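Local atomic coordinates of fimbrin (Schizosaccharomyces pombe, PDB entry 1RT8), a protein that binds and crosslinks actin filaments and takes part in cell polarity, cytokinesis, mating and spore formation. Residues Glu282-Leu294 with Arg379-Asn393. Residues are numbered along the deposited sequence; the frame is centred on the assembly and turned at random.
Sequences EGEREARVFTLWL and RTLTLALVWQMMRMN
In the third calponin-homology domain of fimbrin, part of its second actin-binding region, the helical segments 282-294 and 379-393 run in roughly the same direction at 42°, their axes 10.6 Å apart, and F290, W293 and L383 interlock as knobs into holes. F290 enters the pocket formed by L383, V386, W387 and M390. Its CG lies anti to the carbonyl carbon (chi1 -67°), which directs the ring toward 379-393; F290 CD1 meets V386 CG1 at 3.8 Å, F290 CZ meets W387 CE3, and F290 CE2 packs 3.9 Å from M390 SD in an oblique Met-aromatic contact. An alanine here is likely to open a gap among these four residues and leave the M390 thioether without its phenylalanine partner. L383 returns the insertion, fitting between G283, E286, A287 and F290, with L383 CD2 3.8 Å from A287 N, while F306 of helix 306-309 also touches its side chain. At one margin, R379 grips a single carboxylate oxygen: NH2 donates to E284 OE2 over 2.6 Å, nearly within the guanidinium plane, and NH1 adds a weaker bond to the same atom. Further along, the W293 indole is held at its edge by M389 CG, 3.7 Å from CH2. Over one indole face, the M390 methyl forms a CH-pi contact, CE lying 3.5 Å from W293 CG.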
loop_
_atom_site.group_PDB
_atom_site.type_symbol
_atom_site.label_atom_id
_atom_site.label_comp_id
_atom_site.label_asym_id
_atom_site.label_seq_id
_atom_site.Cartn_x
_atom_site.Cartn_y
_atom_site.Cartn_z
ATOM N N GLU A 282 8.272 -12.618 13.324
ATOM C CA GLU A 282 7.071 -12.006 13.881
ATOM C C GLU A 282 7.326 -10.517 14.102
ATOM O O GLU A 282 6.451 -9.682 13.865
ATOM C CB GLU A 282 6.678 -12.669 15.203
ATOM C CG GLU A 282 5.619 -11.889 15.972
ATOM C CD GLU A 282 4.804 -12.751 16.911
ATOM O OE1 GLU A 282 5.393 -13.460 17.758
ATOM O OE2 GLU A 282 3.562 -12.714 16.804
ATOM N N GLY A 283 8.541 -10.196 14.544
ATOM C CA GLY A 283 8.901 -8.813 14.777
ATOM C C GLY A 283 8.828 -7.985 13.509
ATOM O O GLY A 283 8.341 -6.851 13.532
ATOM N N GLU A 284 9.311 -8.542 12.398
ATOM C CA GLU A 284 9.284 -7.826 11.125
ATOM C C GLU A 284 7.852 -7.602 10.652
ATOM O O GLU A 284 7.522 -6.529 10.141
ATOM C CB GLU A 284 10.055 -8.586 10.038
ATOM C CG GLU A 284 11.577 -8.540 10.168
ATOM C CD GLU A 284 12.122 -7.123 10.290
ATOM O OE1 GLU A 284 11.724 -6.252 9.493
ATOM O OE2 GLU A 284 12.957 -6.880 11.183
ATOM N N ARG A 285 7.003 -8.614 10.824
ATOM C CA ARG A 285 5.610 -8.497 10.399
ATOM C C ARG A 285 4.876 -7.412 11.182
ATOM O O ARG A 285 4.159 -6.596 10.598
ATOM C CB ARG A 285 4.891 -9.841 10.547
ATOM C CG ARG A 285 5.258 -10.850 9.457
ATOM C CD ARG A 285 4.956 -10.285 8.086
ATOM N NE ARG A 285 3.554 -9.885 7.965
ATOM C CZ ARG A 285 3.130 -8.863 7.230
ATOM N NH1 ARG A 285 3.999 -8.139 6.544
ATOM N NH2 ARG A 285 1.840 -8.545 7.197
ATOM N N GLU A 286 5.056 -7.398 12.500
ATOM C CA GLU A 286 4.405 -6.386 13.324
ATOM C C GLU A 286 4.859 -5.017 12.846
ATOM O O GLU A 286 4.048 -4.107 12.697
ATOM C CB GLU A 286 4.761 -6.560 14.811
ATOM C CG GLU A 286 4.284 -7.875 15.429
ATOM C CD GLU A 286 4.492 -7.933 16.936
ATOM O OE1 GLU A 286 5.470 -7.340 17.430
ATOM O OE2 GLU A 286 3.690 -8.584 17.632
ATOM N N ALA A 287 6.158 -4.884 12.588
ATOM C CA ALA A 287 6.724 -3.622 12.125
ATOM C C ALA A 287 6.044 -3.153 10.838
ATOM O O ALA A 287 5.706 -1.975 10.704
ATOM C CB ALA A 287 8.244 -3.766 11.906
ATOM N N ARG A 288 5.842 -4.072 9.897
ATOM C CA ARG A 288 5.199 -3.731 8.629
ATOM C C ARG A 288 3.723 -3.396 8.810
ATOM O O ARG A 288 3.205 -2.521 8.128
ATOM C CB ARG A 288 5.363 -4.874 7.622
ATOM C CG ARG A 288 6.705 -4.848 6.891
ATOM C CD ARG A 288 6.960 -6.146 6.125
ATOM N NE ARG A 288 8.266 -6.158 5.459
ATOM C CZ ARG A 288 8.569 -5.440 4.378
ATOM N NH1 ARG A 288 7.661 -4.643 3.829
ATOM N NH2 ARG A 288 9.783 -5.522 3.841
ATOM N N VAL A 289 3.052 -4.096 9.724
ATOM C CA VAL A 289 1.637 -3.844 10.005
ATOM C C VAL A 289 1.480 -2.492 10.701
ATOM O O VAL A 289 0.590 -1.708 10.357
ATOM C CB VAL A 289 1.033 -4.949 10.911
ATOM C CG1 VAL A 289 -0.363 -4.544 11.370
ATOM C CG2 VAL A 289 0.970 -6.275 10.142
ATOM N N PHE A 290 2.340 -2.227 11.683
ATOM C CA PHE A 290 2.297 -0.969 12.422
ATOM C C PHE A 290 2.643 0.191 11.491
ATOM O O PHE A 290 2.093 1.290 11.630
ATOM C CB PHE A 290 3.278 -0.993 13.608
ATOM C CG PHE A 290 2.912 -1.974 14.696
ATOM C CD1 PHE A 290 3.789 -2.217 15.751
ATOM C CD2 PHE A 290 1.697 -2.644 14.677
ATOM C CE1 PHE A 290 3.461 -3.108 16.769
ATOM C CE2 PHE A 290 1.355 -3.544 15.693
ATOM C CZ PHE A 290 2.240 -3.775 16.742
ATOM N N THR A 291 3.558 -0.052 10.552
ATOM C CA THR A 291 3.965 0.969 9.592
ATOM C C THR A 291 2.760 1.364 8.746
ATOM O O THR A 291 2.513 2.544 8.532
ATOM C CB THR A 291 5.079 0.465 8.643
ATOM O OG1 THR A 291 6.311 0.367 9.366
ATOM C CG2 THR A 291 5.265 1.426 7.464
ATOM N N LEU A 292 2.016 0.372 8.271
ATOM C CA LEU A 292 0.835 0.646 7.463
ATOM C C LEU A 292 -0.167 1.415 8.314
ATOM O O LEU A 292 -0.740 2.406 7.869
ATOM C CB LEU A 292 0.202 -0.662 6.976
ATOM C CG LEU A 292 0.950 -1.465 5.904
ATOM C CD1 LEU A 292 0.387 -2.877 5.836
ATOM C CD2 LEU A 292 0.819 -0.765 4.548
ATOM N N TRP A 293 -0.365 0.971 9.550
ATOM C CA TRP A 293 -1.315 1.639 10.433
ATOM C C TRP A 293 -0.947 3.106 10.686
ATOM O O TRP A 293 -1.740 4.010 10.419
ATOM C CB TRP A 293 -1.420 0.895 11.766
ATOM C CG TRP A 293 -2.344 1.578 12.726
ATOM C CD1 TRP A 293 -3.684 1.770 12.571
ATOM C CD2 TRP A 293 -1.989 2.200 13.967
ATOM N NE1 TRP A 293 -4.189 2.479 13.637
ATOM C CE2 TRP A 293 -3.170 2.755 14.509
ATOM C CE3 TRP A 293 -0.788 2.344 14.671
ATOM C CZ2 TRP A 293 -3.187 3.444 15.724
ATOM C CZ3 TRP A 293 -0.803 3.032 15.885
ATOM C CH2 TRP A 293 -1.997 3.574 16.397
ATOM N N LEU A 294 0.251 3.348 11.204
ATOM C CA LEU A 294 0.672 4.722 11.464
ATOM C C LEU A 294 0.596 5.582 10.197
ATOM O O LEU A 294 0.153 6.725 10.256
ATOM C CB LEU A 294 2.098 4.748 12.030
ATOM C CG LEU A 294 2.235 4.298 13.488
ATOM C CD1 LEU A 294 3.708 4.057 13.825
ATOM C CD2 LEU A 294 1.637 5.352 14.410
ATOM N N ARG A 379 14.172 -2.530 19.331
ATOM C CA ARG A 379 13.181 -3.218 18.526
ATOM C C ARG A 379 11.973 -3.596 19.346
ATOM O O ARG A 379 10.853 -3.221 19.024
ATOM C CB ARG A 379 13.782 -4.474 17.898
ATOM C CG ARG A 379 14.562 -4.196 16.649
ATOM C CD ARG A 379 15.211 -5.451 16.100
ATOM N NE ARG A 379 15.409 -5.289 14.668
ATOM C CZ ARG A 379 14.575 -5.757 13.747
ATOM N NH1 ARG A 379 13.501 -6.439 14.108
ATOM N NH2 ARG A 379 14.791 -5.496 12.470
ATOM N N THR A 380 12.221 -4.334 20.422
ATOM C CA THR A 380 11.165 -4.807 21.295
ATOM C C THR A 380 10.387 -3.695 21.980
ATOM O O THR A 380 9.165 -3.777 22.098
ATOM C CB THR A 380 11.742 -5.766 22.361
ATOM O OG1 THR A 380 12.213 -6.956 21.716
ATOM C CG2 THR A 380 10.693 -6.142 23.390
ATOM N N LEU A 381 11.080 -2.657 22.435
ATOM C CA LEU A 381 10.382 -1.579 23.119
ATOM C C LEU A 381 9.688 -0.598 22.163
ATOM O O LEU A 381 8.687 0.021 22.533
ATOM C CB LEU A 381 11.343 -0.856 24.072
ATOM C CG LEU A 381 12.004 -1.809 25.090
ATOM C CD1 LEU A 381 12.906 -1.024 26.040
ATOM C CD2 LEU A 381 10.941 -2.569 25.873
ATOM N N THR A 382 10.196 -0.460 20.937
ATOM C CA THR A 382 9.552 0.436 19.977
ATOM C C THR A 382 8.247 -0.229 19.524
ATOM O O THR A 382 7.216 0.434 19.394
ATOM C CB THR A 382 10.442 0.717 18.748
ATOM O OG1 THR A 382 11.627 1.409 19.162
ATOM C CG2 THR A 382 9.703 1.592 17.737
ATOM N N LEU A 383 8.294 -1.541 19.301
ATOM C CA LEU A 383 7.099 -2.283 18.901
ATOM C C LEU A 383 6.082 -2.284 20.042
ATOM O O LEU A 383 4.883 -2.177 19.814
ATOM C CB LEU A 383 7.458 -3.726 18.556
ATOM C CG LEU A 383 8.182 -4.024 17.246
ATOM C CD1 LEU A 383 8.715 -5.445 17.306
ATOM C CD2 LEU A 383 7.219 -3.867 16.062
ATOM N N ALA A 384 6.571 -2.415 21.271
ATOM C CA ALA A 384 5.694 -2.442 22.431
ATOM C C ALA A 384 4.941 -1.115 22.599
ATOM O O ALA A 384 3.743 -1.106 22.903
ATOM C CB ALA A 384 6.502 -2.758 23.696
ATOM N N LEU A 385 5.636 0.001 22.405
ATOM C CA LEU A 385 4.990 1.305 22.545
ATOM C C LEU A 385 3.952 1.525 21.441
ATOM O O LEU A 385 2.841 1.960 21.717
ATOM C CB LEU A 385 6.024 2.434 22.519
ATOM C CG LEU A 385 5.478 3.866 22.404
ATOM C CD1 LEU A 385 4.548 4.164 23.576
ATOM C CD2 LEU A 385 6.650 4.858 22.397
ATOM N N VAL A 386 4.302 1.237 20.192
ATOM C CA VAL A 386 3.321 1.436 19.130
ATOM C C VAL A 386 2.135 0.500 19.359
ATOM O O VAL A 386 0.984 0.904 19.179
ATOM C CB VAL A 386 3.922 1.203 17.729
ATOM C CG1 VAL A 386 2.836 1.306 16.671
ATOM C CG2 VAL A 386 5.014 2.231 17.455
ATOM N N TRP A 387 2.405 -0.735 19.776
ATOM C CA TRP A 387 1.325 -1.680 20.040
ATOM C C TRP A 387 0.357 -1.114 21.071
ATOM O O TRP A 387 -0.856 -1.181 20.886
ATOM C CB TRP A 387 1.864 -3.021 20.542
ATOM C CG TRP A 387 0.780 -3.915 21.069
ATOM C CD1 TRP A 387 0.674 -4.416 22.334
ATOM C CD2 TRP A 387 -0.374 -4.386 20.353
ATOM N NE1 TRP A 387 -0.475 -5.171 22.454
ATOM C CE2 TRP A 387 -1.135 -5.168 21.251
ATOM C CE3 TRP A 387 -0.835 -4.224 19.040
ATOM C CZ2 TRP A 387 -2.336 -5.787 20.879
ATOM C CZ3 TRP A 387 -2.035 -4.846 18.667
ATOM C CH2 TRP A 387 -2.767 -5.614 19.583
ATOM N N GLN A 388 0.882 -0.560 22.159
ATOM C CA GLN A 388 0.010 0.013 23.182
ATOM C C GLN A 388 -0.870 1.098 22.573
ATOM O O GLN A 388 -2.038 1.234 22.938
ATOM C CB GLN A 388 0.830 0.602 24.326
ATOM C CG GLN A 388 1.457 -0.446 25.197
ATOM C CD GLN A 388 0.428 -1.252 25.953
ATOM O OE1 GLN A 388 0.546 -2.473 26.060
ATOM N NE2 GLN A 388 -0.589 -0.575 26.492
ATOM N N MET A 389 -0.303 1.875 21.655
ATOM C CA MET A 389 -1.063 2.930 20.993
ATOM C C MET A 389 -2.177 2.307 20.147
ATOM O O MET A 389 -3.329 2.744 20.196
ATOM C CB MET A 389 -0.149 3.781 20.104
ATOM C CG MET A 389 -0.804 5.048 19.589
ATOM S SD MET A 389 0.217 5.959 18.405
ATOM C CE MET A 389 1.018 7.155 19.466
ATOM N N MET A 390 -1.836 1.284 19.369
ATOM C CA MET A 390 -2.834 0.616 18.542
ATOM C C MET A 390 -3.886 -0.056 19.420
ATOM O O MET A 390 -5.079 0.036 19.149
ATOM C CB MET A 390 -2.184 -0.449 17.648
ATOM C CG MET A 390 -3.191 -1.379 16.961
ATOM S SD MET A 390 -2.447 -2.563 15.782
ATOM C CE MET A 390 -2.184 -1.521 14.373
ATOM N N ARG A 391 -3.437 -0.731 20.471
ATOM C CA ARG A 391 -4.344 -1.438 21.364
ATOM C C ARG A 391 -5.340 -0.527 22.081
ATOM O O ARG A 391 -6.530 -0.854 22.182
ATOM C CB ARG A 391 -3.551 -2.236 22.399
ATOM C CG ARG A 391 -4.418 -3.051 23.341
ATOM C CD ARG A 391 -5.209 -4.115 22.579
ATOM N NE ARG A 391 -6.080 -4.887 23.463
ATOM C CZ ARG A 391 -7.258 -4.470 23.929
ATOM N NH1 ARG A 391 -7.727 -3.275 23.603
ATOM N NH2 ARG A 391 -7.977 -5.264 24.719
ATOM N N MET A 392 -4.856 0.603 22.592
ATOM C CA MET A 392 -5.735 1.532 23.291
ATOM C C MET A 392 -6.746 2.113 22.320
ATOM O O MET A 392 -7.903 2.324 22.679
ATOM C CB MET A 392 -4.939 2.664 23.934
ATOM C CG MET A 392 -5.793 3.582 24.797
ATOM S SD MET A 392 -6.680 2.656 26.074
ATOM C CE MET A 392 -5.372 2.345 27.259
ATOM N N ASN A 393 -6.311 2.360 21.088
ATOM C CA ASN A 393 -7.193 2.911 20.067
ATOM C C ASN A 393 -8.366 1.960 19.829
ATOM O O ASN A 393 -9.503 2.403 19.660
ATOM C CB ASN A 393 -6.424 3.122 18.764
ATOM C CG ASN A 393 -7.242 3.852 17.713
ATOM O OD1 ASN A 393 -7.190 3.512 16.538
ATOM N ND2 ASN A 393 -7.987 4.865 18.132
#